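Local coordinates for protein folylpolyglutamate synthase (FolC) (Helicobacter pylori, PDB 6K8C) that probably adds glutamate to dihydropteroate, making dihydrofolate, and then further glutamates to reduced folates, with ATP as the energy source, at residues 92-97 with 134-139; 85-90 with 123-128; 281-286 with 301-306; 325-330 with 372-377; 183-188 with 202-207. All blocks are in the same frame, centred on the assembly; numbering follows the deposited sequence.

Interaction 1: residues 92-97 with 134-139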
# COMPACT_ATOMS: atom_id res chain seq x y z
N PHE A 92 7.96 7.81 -2.14
CA PHE A 92 7.35 8.89 -2.90
C PHE A 92 7.77 10.19 -2.24
O PHE A 92 7.31 10.50 -1.13
CB PHE A 92 5.83 8.73 -2.92
CG PHE A 92 5.12 9.66 -3.87
CD1 PHE A 92 5.04 9.35 -5.22
CD2 PHE A 92 4.50 10.81 -3.42
CE1 PHE A 92 4.37 10.19 -6.10
CE2 PHE A 92 3.83 11.66 -4.29
CZ PHE A 92 3.77 11.35 -5.63
N LEU A 93 8.68 10.92 -2.88
CA LEU A 93 9.36 12.05 -2.25
C LEU A 93 9.07 13.33 -3.02
O LEU A 93 9.40 13.44 -4.20
CB LEU A 93 10.87 11.79 -2.20
CG LEU A 93 11.76 12.97 -1.80
CD1 LEU A 93 11.47 13.42 -0.37
CD2 LEU A 93 13.23 12.61 -1.96
N ASN A 94 8.45 14.29 -2.34
CA ASN A 94 8.19 15.62 -2.89
C ASN A 94 7.50 15.53 -4.25
O ASN A 94 7.89 16.18 -5.22
CB ASN A 94 9.47 16.45 -2.97
CG ASN A 94 10.13 16.64 -1.61
OD1 ASN A 94 9.45 16.67 -0.58
ND2 ASN A 94 11.45 16.77 -1.60
N GLY A 95 6.47 14.69 -4.32
CA GLY A 95 5.60 14.64 -5.48
C GLY A 95 5.96 13.63 -6.54
O GLY A 95 5.25 13.55 -7.55
N SER A 96 7.02 12.85 -6.36
CA SER A 96 7.37 11.85 -7.36
C SER A 96 8.15 10.72 -6.70
O SER A 96 8.71 10.86 -5.61
CB SER A 96 8.17 12.47 -8.51
OG SER A 96 9.47 12.83 -8.08
N VAL A 97 8.16 9.57 -7.39
CA VAL A 97 8.98 8.44 -6.96
C VAL A 97 10.43 8.89 -6.89
O VAL A 97 10.91 9.63 -7.76
CB VAL A 97 8.80 7.27 -7.94
CG1 VAL A 97 9.88 6.23 -7.75
CG2 VAL A 97 7.40 6.65 -7.77
N LYS A 134 15.01 13.53 5.51
CA LYS A 134 15.75 14.37 6.46
C LYS A 134 15.24 15.81 6.47
O LYS A 134 15.12 16.42 7.54
CB LYS A 134 17.24 14.34 6.11
CG LYS A 134 18.12 15.22 6.98
CD LYS A 134 19.49 15.42 6.32
CE LYS A 134 20.60 15.49 7.34
NZ LYS A 134 20.31 16.49 8.41
N ASP A 135 14.95 16.38 5.30
CA ASP A 135 14.53 17.77 5.19
C ASP A 135 13.06 17.90 4.82
O ASP A 135 12.65 18.94 4.28
CB ASP A 135 15.39 18.51 4.17
CG ASP A 135 16.86 18.51 4.54
OD1 ASP A 135 17.17 18.87 5.70
OD2 ASP A 135 17.69 18.15 3.69
N CYS A 136 12.25 16.89 5.11
CA CYS A 136 10.82 16.95 4.82
C CYS A 136 10.06 17.59 5.97
O CYS A 136 10.49 17.57 7.12
CB CYS A 136 10.27 15.54 4.55
SG CYS A 136 10.68 14.91 2.93
N ASP A 137 8.90 18.16 5.64
CA ASP A 137 8.01 18.65 6.67
C ASP A 137 7.18 17.53 7.28
O ASP A 137 6.86 17.57 8.47
CB ASP A 137 7.09 19.73 6.10
CG ASP A 137 7.86 20.90 5.53
OD1 ASP A 137 8.53 21.59 6.32
OD2 ASP A 137 7.80 21.13 4.31
N TYR A 138 6.83 16.52 6.48
CA TYR A 138 5.98 15.43 6.93
C TYR A 138 6.52 14.12 6.38
O TYR A 138 7.02 14.07 5.24
CB TYR A 138 4.52 15.62 6.49
CG TYR A 138 3.85 16.79 7.17
CD1 TYR A 138 3.19 16.64 8.38
CD2 TYR A 138 3.87 18.06 6.59
CE1 TYR A 138 2.58 17.71 9.00
CE2 TYR A 138 3.27 19.13 7.20
CZ TYR A 138 2.62 18.96 8.41
OH TYR A 138 2.02 20.04 9.02
N LEU A 139 6.43 13.07 7.18
CA LEU A 139 6.78 11.72 6.78
C LEU A 139 5.55 10.85 7.00
O LEU A 139 5.13 10.64 8.14
CB LEU A 139 7.98 11.21 7.58
CG LEU A 139 8.34 9.73 7.38
CD1 LEU A 139 8.65 9.45 5.92
CD2 LEU A 139 9.52 9.35 8.27

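Interaction 2: residues 85-90 with 123-128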
# COMPACT_ATOMS: atom_id res chain seq x y z
N PHE A 85 6.86 -3.08 -9.34
CA PHE A 85 7.89 -3.24 -10.36
C PHE A 85 9.29 -2.97 -9.83
O PHE A 85 10.19 -3.79 -10.05
CB PHE A 85 7.61 -2.31 -11.55
CG PHE A 85 6.20 -2.43 -12.09
CD1 PHE A 85 5.82 -3.54 -12.82
CD2 PHE A 85 5.28 -1.42 -11.86
CE1 PHE A 85 4.53 -3.65 -13.32
CE2 PHE A 85 3.99 -1.53 -12.36
CZ PHE A 85 3.62 -2.65 -13.09
N GLU A 86 9.51 -1.84 -9.15
CA GLU A 86 10.84 -1.46 -8.69
C GLU A 86 10.81 -1.13 -7.20
O GLU A 86 9.82 -0.61 -6.69
CB GLU A 86 11.40 -0.24 -9.43
CG GLU A 86 11.34 -0.30 -10.94
CD GLU A 86 11.45 1.09 -11.55
OE1 GLU A 86 12.31 1.87 -11.09
OE2 GLU A 86 10.69 1.39 -12.49
N PHE A 87 11.93 -1.42 -6.54
CA PHE A 87 12.08 -1.12 -5.11
C PHE A 87 11.83 0.36 -4.81
O PHE A 87 11.28 0.70 -3.76
CB PHE A 87 13.48 -1.53 -4.65
CG PHE A 87 13.76 -1.25 -3.19
CD1 PHE A 87 13.25 -2.07 -2.20
CD2 PHE A 87 14.55 -0.17 -2.82
CE1 PHE A 87 13.50 -1.82 -0.86
CE2 PHE A 87 14.81 0.09 -1.47
CZ PHE A 87 14.29 -0.73 -0.50
N ARG A 88 12.25 1.25 -5.70
CA ARG A 88 12.17 2.67 -5.37
C ARG A 88 10.74 3.20 -5.32
O ARG A 88 10.54 4.33 -4.87
CB ARG A 88 13.00 3.51 -6.34
CG ARG A 88 12.46 3.59 -7.75
CD ARG A 88 13.52 4.14 -8.68
NE ARG A 88 12.99 4.44 -10.00
CZ ARG A 88 12.87 5.67 -10.49
NH1 ARG A 88 12.36 5.85 -11.70
NH2 ARG A 88 13.25 6.72 -9.77
N GLU A 89 9.75 2.42 -5.77
CA GLU A 89 8.34 2.78 -5.58
C GLU A 89 8.01 3.05 -4.12
O GLU A 89 7.07 3.79 -3.82
CB GLU A 89 7.42 1.67 -6.09
CG GLU A 89 7.42 1.45 -7.57
CD GLU A 89 6.76 0.13 -7.93
OE1 GLU A 89 5.88 -0.34 -7.16
OE2 GLU A 89 7.12 -0.43 -8.98
N ARG A 90 8.76 2.43 -3.21
CA ARG A 90 8.48 2.54 -1.79
C ARG A 90 8.70 3.94 -1.24
O ARG A 90 8.31 4.20 -0.09
CB ARG A 90 9.35 1.53 -1.02
CG ARG A 90 8.98 0.07 -1.31
CD ARG A 90 10.10 -0.88 -0.90
NE ARG A 90 9.79 -2.26 -1.28
CZ ARG A 90 9.40 -3.20 -0.43
NH1 ARG A 90 9.26 -2.91 0.86
NH2 ARG A 90 9.14 -4.43 -0.86
N GLU A 123 13.57 -3.40 7.64
CA GLU A 123 14.20 -2.44 8.56
C GLU A 123 15.14 -1.50 7.82
O GLU A 123 15.21 -0.31 8.13
CB GLU A 123 14.93 -3.19 9.68
CG GLU A 123 13.96 -3.85 10.67
CD GLU A 123 14.63 -4.86 11.59
OE1 GLU A 123 15.84 -5.13 11.41
OE2 GLU A 123 13.94 -5.37 12.48
N TYR A 124 15.87 -2.02 6.82
CA TYR A 124 16.75 -1.15 6.04
C TYR A 124 15.95 -0.18 5.18
O TYR A 124 16.34 0.99 5.03
CB TYR A 124 17.68 -1.99 5.16
CG TYR A 124 18.85 -1.20 4.63
CD1 TYR A 124 19.77 -0.62 5.50
CD2 TYR A 124 19.02 -1.01 3.27
CE1 TYR A 124 20.84 0.11 5.02
CE2 TYR A 124 20.09 -0.29 2.78
CZ TYR A 124 20.99 0.28 3.66
OH TYR A 124 22.05 1.00 3.18
N ALA A 125 14.85 -0.65 4.58
CA ALA A 125 13.97 0.26 3.84
C ALA A 125 13.48 1.39 4.72
O ALA A 125 13.40 2.55 4.28
CB ALA A 125 12.79 -0.52 3.25
N THR A 126 13.16 1.08 5.98
CA THR A 126 12.71 2.10 6.92
C THR A 126 13.79 3.16 7.15
O THR A 126 13.50 4.36 7.13
CB THR A 126 12.30 1.45 8.25
OG1 THR A 126 11.23 0.52 8.01
CG2 THR A 126 11.82 2.50 9.25
N LEU A 127 15.04 2.73 7.37
CA LEU A 127 16.12 3.70 7.55
C LEU A 127 16.33 4.53 6.29
O LEU A 127 16.60 5.73 6.37
CB LEU A 127 17.42 3.00 7.94
CG LEU A 127 17.48 2.30 9.30
CD1 LEU A 127 18.91 1.81 9.56
CD2 LEU A 127 17.01 3.22 10.42
N LEU A 128 16.22 3.90 5.11
CA LEU A 128 16.34 4.65 3.87
C LEU A 128 15.26 5.73 3.78
O LEU A 128 15.53 6.85 3.34
CB LEU A 128 16.26 3.70 2.67
CG LEU A 128 17.48 2.83 2.38
CD1 LEU A 128 17.14 1.80 1.32
CD2 LEU A 128 18.66 3.69 1.95

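Interaction 3: residues 281-286 with 301-306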
# COMPACT_ATOMS: atom_id res chain seq x y z
N ASN A 281 -1.79 -3.72 -24.44
CA ASN A 281 -2.68 -4.86 -24.28
C ASN A 281 -2.59 -5.51 -22.90
O ASN A 281 -3.12 -6.61 -22.72
CB ASN A 281 -2.40 -5.91 -25.36
CG ASN A 281 -1.07 -6.62 -25.16
OD1 ASN A 281 -0.14 -6.05 -24.59
ND2 ASN A 281 -0.98 -7.86 -25.62
N ILE A 282 -1.95 -4.87 -21.92
CA ILE A 282 -1.84 -5.45 -20.58
C ILE A 282 -2.22 -4.38 -19.56
O ILE A 282 -1.53 -3.36 -19.42
CB ILE A 282 -0.44 -6.01 -20.29
CG1 ILE A 282 -0.10 -7.13 -21.28
CG2 ILE A 282 -0.37 -6.57 -18.88
CD1 ILE A 282 1.34 -7.57 -21.19
N LEU A 283 -3.32 -4.62 -18.85
CA LEU A 283 -3.72 -3.84 -17.69
C LEU A 283 -3.33 -4.61 -16.43
O LEU A 283 -3.54 -5.83 -16.36
CB LEU A 283 -5.23 -3.57 -17.74
CG LEU A 283 -5.91 -2.70 -16.67
CD1 LEU A 283 -5.46 -1.25 -16.77
CD2 LEU A 283 -7.42 -2.82 -16.83
N ILE A 284 -2.76 -3.91 -15.45
CA ILE A 284 -2.23 -4.54 -14.24
C ILE A 284 -2.84 -3.86 -13.02
O ILE A 284 -2.93 -2.63 -12.96
CB ILE A 284 -0.69 -4.46 -14.18
CG1 ILE A 284 -0.06 -5.38 -15.22
CG2 ILE A 284 -0.19 -4.82 -12.80
CD1 ILE A 284 1.41 -5.68 -14.96
N ASP A 285 -3.25 -4.67 -12.04
CA ASP A 285 -3.80 -4.13 -10.81
C ASP A 285 -3.53 -5.09 -9.67
O ASP A 285 -3.80 -6.29 -9.79
CB ASP A 285 -5.31 -3.86 -10.95
CG ASP A 285 -5.86 -3.04 -9.79
OD1 ASP A 285 -6.04 -3.61 -8.70
OD2 ASP A 285 -6.10 -1.83 -9.98
N VAL A 286 -3.01 -4.56 -8.56
CA VAL A 286 -2.62 -5.40 -7.42
C VAL A 286 -3.78 -5.67 -6.47
O VAL A 286 -3.56 -6.31 -5.43
CB VAL A 286 -1.47 -4.75 -6.63
CG1 VAL A 286 -0.23 -4.64 -7.51
CG2 VAL A 286 -1.89 -3.37 -6.12
N LYS A 301 -14.03 -1.86 -19.98
CA LYS A 301 -15.00 -1.41 -20.98
C LYS A 301 -14.50 -0.16 -21.70
O LYS A 301 -14.60 -0.06 -22.93
CB LYS A 301 -16.36 -1.14 -20.33
CG LYS A 301 -17.04 -2.36 -19.73
CD LYS A 301 -18.25 -1.94 -18.91
CE LYS A 301 -19.16 -3.11 -18.58
NZ LYS A 301 -20.28 -2.69 -17.69
N ARG A 302 -13.97 0.80 -20.95
CA ARG A 302 -13.49 2.03 -21.57
C ARG A 302 -12.29 1.76 -22.47
O ARG A 302 -12.23 2.23 -23.61
CB ARG A 302 -13.12 3.05 -20.49
CG ARG A 302 -12.46 4.31 -21.03
CD ARG A 302 -12.08 5.28 -19.92
NE ARG A 302 -10.94 4.82 -19.14
CZ ARG A 302 -9.69 5.24 -19.31
NH1 ARG A 302 -8.71 4.76 -18.55
NH2 ARG A 302 -9.41 6.13 -20.25
N ILE A 303 -11.32 1.00 -21.97
CA ILE A 303 -10.02 0.90 -22.63
C ILE A 303 -10.08 -0.07 -23.80
O ILE A 303 -9.62 0.24 -24.91
CB ILE A 303 -8.94 0.51 -21.61
CG1 ILE A 303 -8.77 1.63 -20.58
CG2 ILE A 303 -7.61 0.22 -22.32
CD1 ILE A 303 -7.66 1.39 -19.58
N PHE A 304 -10.64 -1.27 -23.59
CA PHE A 304 -10.64 -2.30 -24.62
C PHE A 304 -11.98 -2.46 -25.33
O PHE A 304 -11.99 -2.88 -26.49
CB PHE A 304 -10.23 -3.64 -24.03
CG PHE A 304 -8.88 -3.63 -23.38
CD1 PHE A 304 -7.74 -3.39 -24.13
CD2 PHE A 304 -8.75 -3.86 -22.02
CE1 PHE A 304 -6.49 -3.38 -23.53
CE2 PHE A 304 -7.50 -3.85 -21.42
CZ PHE A 304 -6.37 -3.61 -22.18
N ASN A 305 -13.09 -2.16 -24.66
CA ASN A 305 -14.42 -2.20 -25.28
C ASN A 305 -14.70 -3.57 -25.90
O ASN A 305 -15.28 -3.68 -26.98
CB ASN A 305 -14.58 -1.08 -26.31
CG ASN A 305 -16.03 -0.81 -26.66
OD1 ASN A 305 -16.92 -0.90 -25.81
ND2 ASN A 305 -16.28 -0.50 -27.93
N ALA A 306 -14.28 -4.62 -25.20
CA ALA A 306 -14.47 -6.00 -25.64
C ALA A 306 -14.13 -6.91 -24.47
O ALA A 306 -13.57 -6.47 -23.46
CB ALA A 306 -13.60 -6.34 -26.86

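Interaction 4: residues 325-330 with 372-377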
# COMPACT_ATOMS: atom_id res chain seq x y z
N GLU A 325 -17.12 -13.33 -10.32
CA GLU A 325 -18.47 -13.10 -10.80
C GLU A 325 -18.65 -11.67 -11.29
O GLU A 325 -19.31 -11.42 -12.31
CB GLU A 325 -19.49 -13.42 -9.70
CG GLU A 325 -20.93 -13.35 -10.17
CD GLU A 325 -21.92 -13.53 -9.03
OE1 GLU A 325 -21.90 -12.71 -8.08
OE2 GLU A 325 -22.71 -14.49 -9.08
N ILE A 326 -18.06 -10.71 -10.58
CA ILE A 326 -18.14 -9.31 -11.00
C ILE A 326 -17.42 -9.11 -12.33
O ILE A 326 -17.90 -8.38 -13.21
CB ILE A 326 -17.57 -8.40 -9.90
CG1 ILE A 326 -18.57 -8.31 -8.73
CG2 ILE A 326 -17.23 -7.01 -10.44
CD1 ILE A 326 -17.93 -7.93 -7.41
N LEU A 327 -16.26 -9.75 -12.51
CA LEU A 327 -15.47 -9.54 -13.71
C LEU A 327 -15.99 -10.34 -14.90
O LEU A 327 -15.77 -9.94 -16.05
CB LEU A 327 -14.00 -9.90 -13.46
CG LEU A 327 -13.26 -8.93 -12.54
CD1 LEU A 327 -11.96 -9.54 -12.03
CD2 LEU A 327 -13.00 -7.63 -13.29
N LYS A 328 -16.69 -11.45 -14.65
CA LYS A 328 -17.11 -12.34 -15.74
C LYS A 328 -17.75 -11.64 -16.94
O LYS A 328 -17.44 -12.03 -18.07
CB LYS A 328 -18.08 -13.40 -15.20
CG LYS A 328 -18.53 -14.38 -16.27
CD LYS A 328 -19.50 -15.42 -15.75
CE LYS A 328 -20.00 -16.29 -16.89
NZ LYS A 328 -21.06 -17.22 -16.43
N PRO A 329 -18.61 -10.63 -16.78
CA PRO A 329 -19.22 -10.01 -17.97
C PRO A 329 -18.23 -9.44 -18.98
O PRO A 329 -18.61 -9.24 -20.14
CB PRO A 329 -20.11 -8.90 -17.38
CG PRO A 329 -20.49 -9.43 -16.05
CD PRO A 329 -19.27 -10.15 -15.54
N VAL A 330 -16.98 -9.17 -18.59
CA VAL A 330 -15.99 -8.64 -19.53
C VAL A 330 -14.82 -9.59 -19.74
O VAL A 330 -13.81 -9.20 -20.32
CB VAL A 330 -15.48 -7.25 -19.09
CG1 VAL A 330 -16.61 -6.22 -19.11
CG2 VAL A 330 -14.84 -7.32 -17.72
N ASN A 372 -5.90 -9.06 -25.35
CA ASN A 372 -5.82 -8.09 -24.26
C ASN A 372 -6.00 -8.80 -22.92
O ASN A 372 -6.70 -9.81 -22.83
CB ASN A 372 -6.87 -6.99 -24.42
CG ASN A 372 -6.73 -6.25 -25.73
OD1 ASN A 372 -5.63 -5.82 -26.09
ND2 ASN A 372 -7.83 -6.08 -26.44
N TYR A 373 -5.36 -8.27 -21.88
CA TYR A 373 -5.26 -8.96 -20.61
C TYR A 373 -5.43 -8.01 -19.44
O TYR A 373 -4.96 -6.86 -19.50
CB TYR A 373 -3.91 -9.67 -20.46
CG TYR A 373 -3.61 -10.68 -21.54
CD1 TYR A 373 -2.97 -10.29 -22.72
CD2 TYR A 373 -3.95 -12.02 -21.39
CE1 TYR A 373 -2.68 -11.20 -23.71
CE2 TYR A 373 -3.66 -12.95 -22.39
CZ TYR A 373 -3.03 -12.53 -23.55
OH TYR A 373 -2.74 -13.43 -24.55
N LEU A 374 -6.08 -8.49 -18.39
CA LEU A 374 -6.01 -7.89 -17.06
C LEU A 374 -5.25 -8.84 -16.15
O LEU A 374 -5.62 -10.02 -16.04
CB LEU A 374 -7.40 -7.60 -16.48
CG LEU A 374 -7.45 -7.22 -14.99
CD1 LEU A 374 -6.65 -5.96 -14.72
CD2 LEU A 374 -8.89 -7.07 -14.49
N VAL A 375 -4.19 -8.34 -15.52
CA VAL A 375 -3.44 -9.07 -14.51
C VAL A 375 -3.90 -8.56 -13.15
O VAL A 375 -3.82 -7.36 -12.88
CB VAL A 375 -1.92 -8.88 -14.69
CG1 VAL A 375 -1.15 -9.53 -13.54
CG2 VAL A 375 -1.48 -9.45 -16.04
N TYR A 376 -4.41 -9.45 -12.30
CA TYR A 376 -5.17 -9.03 -11.14
C TYR A 376 -5.06 -10.06 -10.02
O TYR A 376 -5.06 -11.27 -10.27
CB TYR A 376 -6.64 -8.83 -11.52
CG TYR A 376 -7.55 -8.30 -10.44
CD1 TYR A 376 -7.32 -7.08 -9.83
CD2 TYR A 376 -8.69 -9.01 -10.07
CE1 TYR A 376 -8.18 -6.59 -8.86
CE2 TYR A 376 -9.55 -8.53 -9.10
CZ TYR A 376 -9.29 -7.32 -8.50
OH TYR A 376 -10.17 -6.83 -7.54
N GLY A 377 -4.97 -9.57 -8.79
CA GLY A 377 -5.16 -10.47 -7.66
C GLY A 377 -4.42 -10.10 -6.39
O GLY A 377 -4.94 -10.32 -5.29

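Interaction 5: residues 183-188 with 202-207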
# COMPACT_ATOMS: atom_id res chain seq x y z
N THR A 183 -2.87 -6.13 18.08
CA THR A 183 -1.47 -5.84 17.74
C THR A 183 -1.34 -4.51 17.01
O THR A 183 -0.38 -3.76 17.24
CB THR A 183 -0.89 -6.98 16.90
OG1 THR A 183 -1.40 -6.90 15.56
CG2 THR A 183 -1.26 -8.32 17.50
N LYS A 184 -2.29 -4.19 16.13
CA LYS A 184 -2.23 -2.94 15.39
C LYS A 184 -2.51 -1.75 16.30
O LYS A 184 -1.81 -0.73 16.25
CB LYS A 184 -3.22 -2.96 14.23
CG LYS A 184 -2.93 -4.03 13.18
CD LYS A 184 -3.74 -3.80 11.91
CE LYS A 184 -3.48 -4.89 10.87
NZ LYS A 184 -2.11 -4.80 10.31
N LEU A 185 -3.52 -1.86 17.16
CA LEU A 185 -3.98 -0.72 17.94
C LEU A 185 -3.14 -0.45 19.17
O LEU A 185 -3.16 0.68 19.68
CB LEU A 185 -5.44 -0.92 18.35
CG LEU A 185 -6.45 -0.91 17.20
CD1 LEU A 185 -7.75 -1.59 17.61
CD2 LEU A 185 -6.70 0.51 16.73
N LYS A 186 -2.40 -1.44 19.67
CA LYS A 186 -1.68 -1.26 20.93
C LYS A 186 -0.62 -0.18 20.83
O LYS A 186 -0.31 0.48 21.84
CB LYS A 186 -1.04 -2.58 21.37
CG LYS A 186 -1.91 -3.38 22.33
CD LYS A 186 -1.32 -4.75 22.62
CE LYS A 186 -2.25 -5.56 23.51
NZ LYS A 186 -2.79 -6.76 22.81
N ALA A 187 -0.05 0.03 19.65
CA ALA A 187 0.99 1.03 19.45
C ALA A 187 0.42 2.41 19.09
O ALA A 187 1.18 3.27 18.62
CB ALA A 187 1.96 0.57 18.37
N MET A 188 -0.87 2.64 19.31
CA MET A 188 -1.43 3.96 19.08
C MET A 188 -0.80 4.97 20.03
O MET A 188 -0.51 4.66 21.19
CB MET A 188 -2.95 3.94 19.23
CG MET A 188 -3.48 4.19 20.63
SD MET A 188 -5.26 4.48 20.74
CE MET A 188 -5.94 3.01 19.96
N LEU A 202 -13.62 -1.24 16.64
CA LEU A 202 -13.86 0.07 17.24
C LEU A 202 -13.89 -0.02 18.76
O LEU A 202 -13.33 0.84 19.45
CB LEU A 202 -15.17 0.66 16.71
CG LEU A 202 -15.53 2.06 17.21
CD1 LEU A 202 -14.38 3.05 17.01
CD2 LEU A 202 -16.81 2.58 16.55
N ASN A 203 -14.53 -1.06 19.30
CA ASN A 203 -14.55 -1.27 20.74
C ASN A 203 -13.14 -1.44 21.29
O ASN A 203 -12.77 -0.84 22.30
CB ASN A 203 -15.40 -2.49 21.09
CG ASN A 203 -16.87 -2.15 21.26
OD1 ASN A 203 -17.21 -1.02 21.60
ND2 ASN A 203 -17.74 -3.13 21.04
N ALA A 204 -12.33 -2.27 20.63
CA ALA A 204 -10.96 -2.49 21.08
C ALA A 204 -10.16 -1.19 21.04
O ALA A 204 -9.40 -0.89 21.97
CB ALA A 204 -10.29 -3.57 20.23
N ALA A 205 -10.34 -0.40 19.98
CA ALA A 205 -9.61 0.86 19.85
C ALA A 205 -10.03 1.85 20.93
O ALA A 205 -9.18 2.54 21.51
CB ALA A 205 -9.84 1.45 18.46
N GLN A 206 -11.33 1.94 21.21
CA GLN A 206 -11.80 2.86 22.25
C GLN A 206 -11.28 2.46 23.62
O GLN A 206 -10.95 3.32 24.44
CB GLN A 206 -13.33 2.92 22.25
CG GLN A 206 -13.91 3.73 21.11
CD GLN A 206 -15.38 3.47 20.89
OE1 GLN A 206 -15.93 2.50 21.41
NE2 GLN A 206 -16.02 4.33 20.12
N LYS A 207 -11.22 1.16 23.89
CA LYS A 207 -10.72 0.68 25.17
C LYS A 207 -9.25 1.03 25.35
O LYS A 207 -8.83 1.47 26.43
CB LYS A 207 -10.96 -0.82 25.28
CG LYS A 207 -10.25 -1.54 26.41
CD LYS A 207 -10.58 -3.03 26.34
CE LYS A 207 -10.23 -3.76 27.63
NZ LYS A 207 -10.65 -5.19 27.54

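Interaction 1: residues 92-97 with 134-139
The hairpin of strands 91-93 and 96-97, at one margin of the eight-stranded sheet of the Mur ligase middle domain, sets Leu-93 and Asn-94 against Cys-136, just ahead of strand 138-142. Its turn is type I', running from Leu-93 to Ser-96, with Leu-93 N bonded to Ser-96 O at 2.7 Å. The contact itself is small and is made by side-chain ends: the two nearest CA atoms, those of Asn-94 and Cys-136, are 8.3 Å apart. Cys-136 points its sulfur at the hairpin, and Leu-93, with CG anti to the backbone N (chi1 169°), brings a single methyl to it, CD1 to SG at 3.7 Å. Asn-94, an exposed residue, has OD1 4.1 Å from the same SG; that oxygen also receives a weak hydrogen bond from Val-76 N. Strand 76-79 runs between strands 91-93 and 138-142 in the sheet, and both Leu-93 and Cys-136 rest on its Leu-77, so the methyl-sulfur contact bridges over that intervening strand.

Interaction 2: residues 85-90 with 123-128
Phe-87 projects from the 3-10 turn 87-90, which leads into strand 91-93 of the P-loop NTPase-like middle domain, and its ring meets Ala-125 and Leu-128 of helix 121-132. The packed side consists of two apolar approaches by the outer ring carbons. Leu-128 CD1 sits at the ring edge, near its plane, 4.0 Å from Phe-87 CE2, the two side chains crossing at about a right angle. Ala-125 CB comes in obliquely, 4.0 Å from Phe-87 CZ. A chi1 of 179° extends Phe-87 away from its own backbone N and carries the ring out to the helix, where Leu-12 and Leu-16 of helix 12-17 also touch it. The other side of the turn is polar, with Glu-86 exposed, and does not meet the helix segment. There Arg-88 NE makes a salt bridge to Glu-86 OE1 at 2.9 Å, the oxygen lying in the guanidinium plane. Glu-89 folds back over the entry to the turn: its OE2 accepts from Phe-85 N at 2.7 Å and, from above the carboxylate plane, from Glu-86 N at 2.8 Å.

Interaction 3: residues 281-286 with 301-306
The Phe-304 ring has Ile-303 CG2 over the centre of one face, 3.8 Å above the plane, and Leu-283 at its edge, where CB lies near the ring plane 4.3 Å from Phe-304 CE2. Asn-281 approaches obliquely with its backbone, CA being 4.2 Å from Phe-304 CE1, while its amide turns to other partners, OD1 to Ser-279 and ND2 to the carbonyl of Glu-371. A second flat group, the Arg-302 guanidinium, has Ile-303 CG1 over one face near the rim, so Ile-303 is flanked by both planar neighbours. Its CD1 still reaches the strand, 4.4 Å from Leu-283 CD1. Phe-304 holds CG anti to its carbonyl carbon (chi1 -58°), which directs the ring toward Asn-281 and Leu-283. The three approaches across the segments are van der Waals contacts without strain. Strand 282-285, helix 290-303 and strand 308-312 form a beta-alpha-beta crossover that passes over strand 373-376, an arrangement belonging to the Rossmann-like glutamate ligase domain of Mur-type ligases.

Interaction 4: residues 325-330 with 372-377
Leu-327 divides its two methyls between Leu-374 and Tyr-376, residues two apart on strand 373-376 whose CB atoms point the same way. CD1 of Leu-327 lies 3.8 Å from Tyr-376 CD2 and 3.9 Å from Tyr-376 CE2, so it straddles one ring bond, in a position oblique to the ring. The other branch is looser, Leu-327 CD2 standing 4.3 Å from Leu-374 CD2. All three residues are buried. Tyr-376 has its ring swung opposite the backbone N (chi1 -176°), which brings it to the leucine, and its far end is held: the hydroxyl of Tyr-376 is hydrogen-bonded to Ser-292 OG and to Asn-289 N, near the start of helix 290-303. In the glutamate ligase domain, helix 320-327 is the connection of the beta-alpha-beta unit from strand 308-312 to strand 331-336. The chain then turns through a short 3-10 segment, with Val-330 N bonded to Leu-327 O at 2.9 Å. Further out, Leu-374 touches Leu-310 of the adjacent strand and Ile-300 of helix 290-303, while Tyr-376 touches Leu-296. A polar tie joins the two helices, Lys-297 NZ donating to the carbonyl oxygen of Ile-326.

Interaction 5: residues 183-188 with 202-207
Leu-185, Met-188, Ala-204 and Ala-205, all buried, carry the packing of segment 183-188, on helix 177-185, against helix 199-211 in the middle domain. Methyl-to-methyl contacts come first. Leu-185 sets both branches on Ala-205 CB, with CD2 at 3.7 Å and CD1 at 3.8 Å, and the same CD1 extends to Ala-204 CB at 4.2 Å. Met-188 adds its terminal methyl, CE, 4.5 Å from Ala-205 CB. The second kind is packing of methyls on helix backbone: Leu-185 CD1 lies 3.7 Å from Ala-205 N, and Met-188 CE lies 3.6 Å from Ala-205 O. Met-188 reaches that oxygen with CG between its backbone N and carbonyl carbon (chi1 89°) and a bend at chi3 that turns CE back to the helix. The hydrogen bonds that shape the contact are backbone ones internal to a segment; none joins the two segments. A type I turn from Leu-185 to Met-188, closed by Met-188 N to Leu-185 O at 3.0 Å, puts both apolar residues on the side of the second helix. Beneath them, Leu-185 and Met-188 also rest on Phe-162 of strand 159-162, so the pair lies between strand 159-162 and helix 199-211. The small methyls of the alanines permit a close approach, 6.2 Å between the CA atoms of Leu-185 and Ala-205, and the joint therefore relies on shape fit and dispersion.

From the N terminus, interaction 2 opens at 85-90 and interaction 1 at 92-97; interaction 2 closes at 123-128 before interaction 1 closes at 134-139, so the two cross. They touch through Val-97 CG1 and Arg-88 O, 3.5 Å apart. Interaction 5 then closes a short loop through strand 191-194, next to outermost strand 215-218 of the middle-domain sheet. In the glutamate ligase domain, interaction 3 closes around helix 290-303, and interaction 4, in series, closes a longer connection holding strands 331-336 and 361-363 and helix 347-357. Their strands 282-285 and 373-376 are parallel neighbours. Across the two domains, Phe-85 CE1 of interaction 2 packs on Ile-284 CD1 of interaction 3 at 4.1 Å.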